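ZYG-9 (Caenorhabditis elegans, PDB 2OF3) helps organise microtubules and spindle poles during mitosis and meiosis in one-cell embryos, as a TOG-domain protein of the XMAP215 family. Local coordinates at residues L5-D10 with S77-L82; A226-L231 with S255-R260. All blocks are in the same frame, centred on the assembly; numbering follows the deposited sequence.

Interaction 1. Residues L5-D10 with S77-L82; sequences LSDNED and SPRSLL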
ATOM      1  N   LEU A   5      15.097  14.803 -13.972  1.00 29.47           N
ATOM      2  CA  LEU A   5      14.698  14.684 -12.576  1.00 26.52           C
ATOM      3  C   LEU A   5      15.960  14.575 -11.795  1.00 25.16           C
ATOM      4  O   LEU A   5      16.857  13.866 -12.212  1.00 24.98           O
ATOM      5  CB  LEU A   5      13.807  13.454 -12.379  1.00 26.36           C
ATOM      6  CG  LEU A   5      13.227  13.275 -10.973  1.00 24.06           C
ATOM      7  CD1 LEU A   5      12.263  14.474 -10.610  1.00 22.19           C
ATOM      8  CD2 LEU A   5      12.513  11.903 -10.955  1.00 21.76           C
ATOM      9  N   SER A   6      16.081  15.330 -10.704  1.00 23.43           N
ATOM     10  CA  SER A   6      17.296  15.400  -9.911  1.00 23.56           C
ATOM     11  C   SER A   6      17.808  14.067  -9.321  1.00 24.49           C
ATOM     12  O   SER A   6      17.065  13.100  -9.143  1.00 23.41           O
ATOM     13  CB  SER A   6      17.088  16.378  -8.741  1.00 22.72           C
ATOM     14  OG  SER A   6      16.171  15.801  -7.805  1.00 19.17           O
ATOM     15  N   ASP A   7      19.084  14.051  -8.969  1.00 26.43           N
ATOM     16  CA  ASP A   7      19.667  12.955  -8.240  1.00 28.85           C
ATOM     17  C   ASP A   7      20.440  13.698  -7.154  1.00 28.37           C
ATOM     18  O   ASP A   7      21.566  14.151  -7.386  1.00 31.44           O
ATOM     19  CB  ASP A   7      20.577  12.170  -9.202  1.00 29.74           C
ATOM     20  CG  ASP A   7      21.602  11.277  -8.489  1.00 36.36           C
ATOM     21  OD1 ASP A   7      21.429  10.980  -7.273  1.00 40.14           O
ATOM     22  OD2 ASP A   7      22.593  10.861  -9.160  1.00 40.99           O
ATOM     23  N   ASN A   8      19.837  13.886  -5.992  1.00 25.70           N
ATOM     24  CA  ASN A   8      20.480  14.554  -4.865  1.00 23.79           C
ATOM     25  C   ASN A   8      19.956  13.900  -3.586  1.00 23.60           C
ATOM     26  O   ASN A   8      19.204  12.912  -3.622  1.00 22.51           O
ATOM     27  CB  ASN A   8      20.197  16.102  -4.910  1.00 23.21           C
ATOM     28  CG  ASN A   8      18.697  16.432  -4.895  1.00 20.80           C
ATOM     29  OD1 ASN A   8      17.908  15.688  -4.316  1.00 21.93           O
ATOM     30  ND2 ASN A   8      18.294  17.524  -5.558  1.00 21.37           N
ATOM     31  N   GLU A   9      20.284  14.460  -2.439  1.00 24.25           N
ATOM     32  CA  GLU A   9      19.802  13.906  -1.184  1.00 24.77           C
ATOM     33  C   GLU A   9      18.760  14.794  -0.521  1.00 23.19           C
ATOM     34  O   GLU A   9      18.655  14.832   0.716  1.00 22.44           O
ATOM     35  CB  GLU A   9      20.988  13.749  -0.256  1.00 26.49           C
ATOM     36  CG  GLU A   9      21.863  12.611  -0.684  1.00 33.16           C
ATOM     37  CD  GLU A   9      23.031  12.429   0.231  1.00 45.19           C
ATOM     38  OE1 GLU A   9      22.838  12.382   1.482  1.00 49.28           O
ATOM     39  OE2 GLU A   9      24.162  12.326  -0.314  1.00 53.21           O
ATOM     40  N   ASP A  10      17.975  15.511  -1.319  1.00 21.77           N
ATOM     41  CA  ASP A  10      16.964  16.413  -0.725  1.00 20.81           C
ATOM     42  C   ASP A  10      15.842  15.655  -0.035  1.00 20.10           C
ATOM     43  O   ASP A  10      15.150  16.224   0.761  1.00 20.07           O
ATOM     44  CB  ASP A  10      16.385  17.358  -1.760  1.00 19.15           C
ATOM     45  CG  ASP A  10      17.363  18.434  -2.170  1.00 22.20           C
ATOM     46  OD1 ASP A  10      18.531  18.399  -1.717  1.00 22.67           O
ATOM     47  OD2 ASP A  10      17.002  19.307  -2.987  1.00 22.80           O
ATOM     48  N   SER A  77      18.332   6.762 -15.687  1.00 29.89           N
ATOM     49  CA  SER A  77      18.742   7.506 -14.485  1.00 27.94           C
ATOM     50  C   SER A  77      17.975   7.017 -13.265  1.00 26.43           C
ATOM     51  O   SER A  77      17.216   7.789 -12.667  1.00 25.44           O
ATOM     52  CB  SER A  77      18.559   9.009 -14.689  1.00 27.36           C
ATOM     53  OG  SER A  77      19.174   9.717 -13.607  1.00 29.35           O
ATOM     54  N   PRO A  78      18.143   5.716 -12.909  1.00 25.32           N
ATOM     55  CA  PRO A  78      17.402   5.166 -11.758  1.00 24.22           C
ATOM     56  C   PRO A  78      17.615   5.915 -10.424  1.00 22.95           C
ATOM     57  O   PRO A  78      16.685   5.966  -9.621  1.00 21.96           O
ATOM     58  CB  PRO A  78      17.864   3.690 -11.698  1.00 22.33           C
ATOM     59  CG  PRO A  78      19.206   3.716 -12.409  1.00 23.86           C
ATOM     60  CD  PRO A  78      19.009   4.683 -13.530  1.00 25.18           C
ATOM     61  N   ARG A  79      18.772   6.519 -10.206  1.00 22.66           N
ATOM     62  CA  ARG A  79      19.006   7.314  -8.971  1.00 24.10           C
ATOM     63  C   ARG A  79      18.107   8.531  -8.879  1.00 23.59           C
ATOM     64  O   ARG A  79      17.847   8.996  -7.755  1.00 23.38           O
ATOM     65  CB  ARG A  79      20.449   7.772  -8.840  1.00 23.37           C
ATOM     66  CG  ARG A  79      21.415   6.635  -8.494  1.00 26.54           C
ATOM     67  CD  ARG A  79      22.866   7.113  -8.648  1.00 31.90           C
ATOM     68  NE  ARG A  79      23.689   5.933  -8.958  1.00 44.03           N
ATOM     69  CZ  ARG A  79      24.156   5.051  -8.062  1.00 45.14           C
ATOM     70  NH1 ARG A  79      23.927   5.231  -6.758  1.00 47.23           N
ATOM     71  NH2 ARG A  79      24.859   3.988  -8.479  1.00 43.16           N
ATOM     72  N   SER A  80      17.625   9.022 -10.028  1.00 23.22           N
ATOM     73  CA  SER A  80      16.606  10.093 -10.063  1.00 22.80           C
ATOM     74  C   SER A  80      15.293   9.667  -9.480  1.00 22.10           C
ATOM     75  O   SER A  80      14.704  10.412  -8.699  1.00 21.45           O
ATOM     76  CB  SER A  80      16.412  10.594 -11.489  1.00 22.70           C
ATOM     77  OG  SER A  80      17.669  11.196 -11.876  1.00 24.36           O
ATOM     78  N   LEU A  81      14.819   8.482  -9.857  1.00 21.98           N
ATOM     79  CA  LEU A  81      13.614   7.906  -9.284  1.00 22.00           C
ATOM     80  C   LEU A  81      13.770   7.644  -7.789  1.00 23.22           C
ATOM     81  O   LEU A  81      12.831   7.940  -7.054  1.00 22.80           O
ATOM     82  CB  LEU A  81      13.199   6.604 -10.014  1.00 21.91           C
ATOM     83  CG  LEU A  81      12.944   6.737 -11.532  1.00 21.73           C
ATOM     84  CD1 LEU A  81      12.580   5.351 -12.060  1.00 21.33           C
ATOM     85  CD2 LEU A  81      11.778   7.687 -11.848  1.00 18.84           C
ATOM     86  N   LEU A  82      14.914   7.077  -7.348  1.00 22.67           N
ATOM     87  CA  LEU A  82      15.186   6.866  -5.925  1.00 22.97           C
ATOM     88  C   LEU A  82      15.240   8.169  -5.100  1.00 22.02           C
ATOM     89  O   LEU A  82      14.619   8.245  -4.009  1.00 20.32           O
ATOM     90  CB  LEU A  82      16.531   6.147  -5.716  1.00 22.65           C
ATOM     91  CG  LEU A  82      16.398   4.657  -5.855  1.00 27.41           C
ATOM     92  CD1 LEU A  82      17.819   4.154  -5.960  1.00 30.33           C
ATOM     93  CD2 LEU A  82      15.617   3.990  -4.623  1.00 23.28           C
TER
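Ser80, on the short helix 78-83, meets the extended chain of Leu5, Ser6 and Asp7 at the tightest part of this contact. Its hydroxyl gives a hydrogen bond to Leu5 O, with OG 2.8 Å from the acceptor; the donor stands above the carbonyl plane, at a C=O...OG angle of 136°. With chi1 at -65°, Ser80 OG stands anti to its own carbonyl carbon and beside the backbone N, where it also comes to 2.7 Å from Ser77 OG. A serine suits this place because it is small enough for the backbone to pass close by and still brings a polar group: Ser80 CA makes a CH...O contact of 3.2 Å with Ser6 O. An alanine here would probably leave Leu5 O without its donor and Ser77 OG without its hydroxyl neighbour. Beside this, Leu5 turns its branched end into the apolar interior, CG anti to the backbone N, with CD2 3.5 Å from Ser80 O and 4.4 Å from Leu81 CD2; Leu70, Leu73 and Leu88 also touch Leu5. The solvent side is looser. The carboxylate of Asp7 lies against the aliphatic part of Arg79, Asp7 OD1 3.7 Å from Arg79 CB. The two side chains run side by side, yet Asp7 OD2 stays 5.1 Å from Arg79 NE, so attraction between the charges is probably modest. Farther on, the Ser83 hydroxyl has one proton to share between Asn8 O and Arg79 O, both within hydrogen-bonding reach. Such an irregular N-terminal segment, held by helix-borne hydroxyls and one buried leucine, lies along an end of the helical, HEAT-repeat-type solenoid of a TOG domain.

Interaction 2. Residues A226-L231 with S255-R260; sequences AAINVL and SLVEER
Ile228 and Val257 meet where two helices of the alpha-solenoid pack against each other, helix 221-238 and the last helix of the chain, 251-264. The segments' axes come within 9.6 Å and cross at -61°, a steep angle that concentrates the contact on a few side chains. Ile228 slides past Val257 in the opposite direction, CG1 lying 4.0 Å from Val257 CG2, and reaches Leu256 CB with CD1. The same Val257 methyl touches Leu231 CD1 at 4.0 Å, so one branched residue fits between two apolar neighbours a turn apart. Toward the partly exposed side Arg260 takes over: CG is anti to the backbone N (chi1 -171°), and the chain then bends back across Ile228. Ile228 CG2 sits over one guanidinium face, near its rim, 3.6 Å from NH1. The long arginine thus covers the isoleucine with its methylenes while keeping a charged end; the Asn229 amide lies at the guanidinium edge, CG 3.4 Å from Arg260 NH1, its plane turned 59° away. Around the contact, Asn229 also touches Glu192 of helix 181-198, Val216 packs on Ile228 and Leu231, and Trp243 of helix 241-246 touches Val257.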
ATOM      1  N   ALA A 226     -11.657 -15.206   3.645  1.00 22.71           N
ATOM      2  CA  ALA A 226     -10.287 -14.734   3.963  1.00 22.32           C
ATOM      3  C   ALA A 226     -10.166 -14.553   5.491  1.00 21.73           C
ATOM      4  O   ALA A 226      -9.102 -14.877   6.055  1.00 20.96           O
ATOM      5  CB  ALA A 226     -10.008 -13.397   3.222  1.00 22.69           C
ATOM      6  N   ALA A 227     -11.238 -14.075   6.153  1.00 20.49           N
ATOM      7  CA  ALA A 227     -11.196 -13.881   7.617  1.00 21.90           C
ATOM      8  C   ALA A 227     -11.063 -15.215   8.300  1.00 22.97           C
ATOM      9  O   ALA A 227     -10.235 -15.349   9.225  1.00 24.04           O
ATOM     10  CB  ALA A 227     -12.444 -13.136   8.171  1.00 21.16           C
ATOM     11  N   ILE A 228     -11.848 -16.204   7.842  1.00 22.69           N
ATOM     12  CA  ILE A 228     -11.731 -17.574   8.323  1.00 22.29           C
ATOM     13  C   ILE A 228     -10.308 -18.038   8.102  1.00 22.57           C
ATOM     14  O   ILE A 228      -9.704 -18.570   9.042  1.00 22.12           O
ATOM     15  CB  ILE A 228     -12.728 -18.534   7.596  1.00 22.70           C
ATOM     16  CG1 ILE A 228     -14.145 -18.257   8.061  1.00 21.90           C
ATOM     17  CG2 ILE A 228     -12.335 -20.020   7.815  1.00 24.35           C
ATOM     18  CD1 ILE A 228     -15.213 -18.840   7.126  1.00 23.79           C
ATOM     19  N   ASN A 229      -9.754 -17.853   6.898  1.00 21.02           N
ATOM     20  CA  ASN A 229      -8.398 -18.345   6.668  1.00 21.11           C
ATOM     21  C   ASN A 229      -7.258 -17.655   7.442  1.00 21.18           C
ATOM     22  O   ASN A 229      -6.255 -18.283   7.737  1.00 21.74           O
ATOM     23  CB  ASN A 229      -8.089 -18.417   5.163  1.00 21.06           C
ATOM     24  CG  ASN A 229      -8.827 -19.529   4.454  1.00 22.48           C
ATOM     25  OD1 ASN A 229      -9.021 -19.486   3.242  1.00 27.33           O
ATOM     26  ND2 ASN A 229      -9.219 -20.517   5.173  1.00 19.07           N
ATOM     27  N   VAL A 230      -7.429 -16.399   7.803  1.00 21.90           N
ATOM     28  CA  VAL A 230      -6.519 -15.738   8.742  1.00 22.77           C
ATOM     29  C   VAL A 230      -6.526 -16.458  10.116  1.00 22.88           C
ATOM     30  O   VAL A 230      -5.457 -16.780  10.666  1.00 23.60           O
ATOM     31  CB  VAL A 230      -6.855 -14.170   8.895  1.00 22.70           C
ATOM     32  CG1 VAL A 230      -6.100 -13.531  10.107  1.00 22.06           C
ATOM     33  CG2 VAL A 230      -6.549 -13.338   7.580  1.00 21.34           C
ATOM     34  N   LEU A 231      -7.703 -16.760  10.659  1.00 23.15           N
ATOM     35  CA  LEU A 231      -7.815 -17.389  11.979  1.00 23.71           C
ATOM     36  C   LEU A 231      -7.278 -18.803  12.010  1.00 24.53           C
ATOM     37  O   LEU A 231      -6.632 -19.209  12.999  1.00 25.51           O
ATOM     38  CB  LEU A 231      -9.268 -17.354  12.456  1.00 23.31           C
ATOM     39  CG  LEU A 231      -9.877 -15.979  12.640  1.00 24.11           C
ATOM     40  CD1 LEU A 231     -11.299 -16.165  13.053  1.00 22.97           C
ATOM     41  CD2 LEU A 231      -9.141 -15.145  13.701  1.00 25.33           C
ATOM     42  N   SER A 255     -18.188 -22.185  14.479  1.00 31.04           N
ATOM     43  CA  SER A 255     -18.276 -23.519  13.823  1.00 31.41           C
ATOM     44  C   SER A 255     -17.687 -23.563  12.442  1.00 29.98           C
ATOM     45  O   SER A 255     -17.085 -24.583  12.062  1.00 30.77           O
ATOM     46  CB  SER A 255     -19.703 -24.032  13.660  1.00 31.40           C
ATOM     47  OG  SER A 255     -20.492 -23.612  14.731  1.00 39.26           O
ATOM     48  N   LEU A 256     -17.896 -22.491  11.668  1.00 28.63           N
ATOM     49  CA  LEU A 256     -17.261 -22.393  10.340  1.00 27.75           C
ATOM     50  C   LEU A 256     -15.744 -22.425  10.471  1.00 26.93           C
ATOM     51  O   LEU A 256     -15.054 -23.119   9.740  1.00 27.40           O
ATOM     52  CB  LEU A 256     -17.705 -21.120   9.602  1.00 27.11           C
ATOM     53  CG  LEU A 256     -19.208 -21.018   9.314  1.00 27.50           C
ATOM     54  CD1 LEU A 256     -19.582 -19.588   8.980  1.00 27.10           C
ATOM     55  CD2 LEU A 256     -19.598 -22.022   8.217  1.00 29.32           C
ATOM     56  N   VAL A 257     -15.201 -21.648  11.385  1.00 27.43           N
ATOM     57  CA  VAL A 257     -13.738 -21.703  11.603  1.00 28.06           C
ATOM     58  C   VAL A 257     -13.286 -23.106  12.048  1.00 29.07           C
ATOM     59  O   VAL A 257     -12.305 -23.627  11.487  1.00 29.39           O
ATOM     60  CB  VAL A 257     -13.274 -20.585  12.564  1.00 28.05           C
ATOM     61  CG1 VAL A 257     -11.770 -20.685  12.837  1.00 29.46           C
ATOM     62  CG2 VAL A 257     -13.652 -19.207  11.959  1.00 27.02           C
ATOM     63  N   GLU A 258     -14.005 -23.746  13.000  1.00 30.05           N
ATOM     64  CA  GLU A 258     -13.649 -25.119  13.469  1.00 32.49           C
ATOM     65  C   GLU A 258     -13.653 -26.144  12.350  1.00 30.96           C
ATOM     66  O   GLU A 258     -12.779 -26.987  12.279  1.00 30.92           O
ATOM     67  CB  GLU A 258     -14.573 -25.599  14.595  1.00 31.74           C
ATOM     68  CG  GLU A 258     -14.436 -24.864  15.941  1.00 37.39           C
ATOM     69  CD  GLU A 258     -15.666 -25.110  16.892  1.00 38.92           C
ATOM     70  OE1 GLU A 258     -16.731 -25.546  16.400  1.00 48.06           O
ATOM     71  OE2 GLU A 258     -15.582 -24.855  18.125  1.00 46.12           O
ATOM     72  N   GLU A 259     -14.657 -26.079  11.477  1.00 31.09           N
ATOM     73  CA  GLU A 259     -14.774 -26.959  10.316  1.00 30.59           C
ATOM     74  C   GLU A 259     -13.627 -26.745   9.310  1.00 30.57           C
ATOM     75  O   GLU A 259     -13.108 -27.705   8.733  1.00 30.22           O
ATOM     76  CB  GLU A 259     -16.163 -26.726   9.636  1.00 31.53           C
ATOM     77  CG  GLU A 259     -16.525 -27.711   8.472  1.00 33.92           C
ATOM     78  CD  GLU A 259     -16.412 -29.201   8.935  1.00 39.42           C
ATOM     79  OE1 GLU A 259     -16.745 -29.494  10.105  1.00 41.88           O
ATOM     80  OE2 GLU A 259     -15.954 -30.076   8.153  1.00 40.20           O
ATOM     81  N   ARG A 260     -13.239 -25.488   9.075  1.00 30.30           N
ATOM     82  CA  ARG A 260     -12.087 -25.199   8.208  1.00 30.44           C
ATOM     83  C   ARG A 260     -10.797 -25.809   8.785  1.00 30.93           C
ATOM     84  O   ARG A 260     -10.012 -26.408   8.031  1.00 31.08           O
ATOM     85  CB  ARG A 260     -11.915 -23.688   8.026  1.00 29.09           C
ATOM     86  CG  ARG A 260     -10.868 -23.257   6.963  1.00 30.10           C
ATOM     87  CD  ARG A 260     -11.147 -23.727   5.529  1.00 28.99           C
ATOM     88  NE  ARG A 260     -12.447 -23.284   5.029  1.00 26.80           N
ATOM     89  CZ  ARG A 260     -12.733 -22.071   4.540  1.00 26.81           C
ATOM     90  NH1 ARG A 260     -11.828 -21.113   4.423  1.00 25.66           N
ATOM     91  NH2 ARG A 260     -13.958 -21.822   4.115  1.00 23.70           N
TER

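Overall arrangement
Interactions 1 and 2 lie on opposite sides of the chain's centre, their centres 47 Å apart and their nearest atoms about 31 Å apart. They come in series: interaction 1 closes before interaction 2 opens, and they share no helix. Interaction 1 joins the N-terminal chain to helix 78-83, spanning the first helices, whereas interaction 2 joins helices 221-238 and 251-264 close to the C terminus. Between them run the successive helices from 85-95 to 208-212, with no strand anywhere. The two contacts therefore tie each chain end to a nearby part of one elongated all-helical solenoid, the single-chain TOG domain.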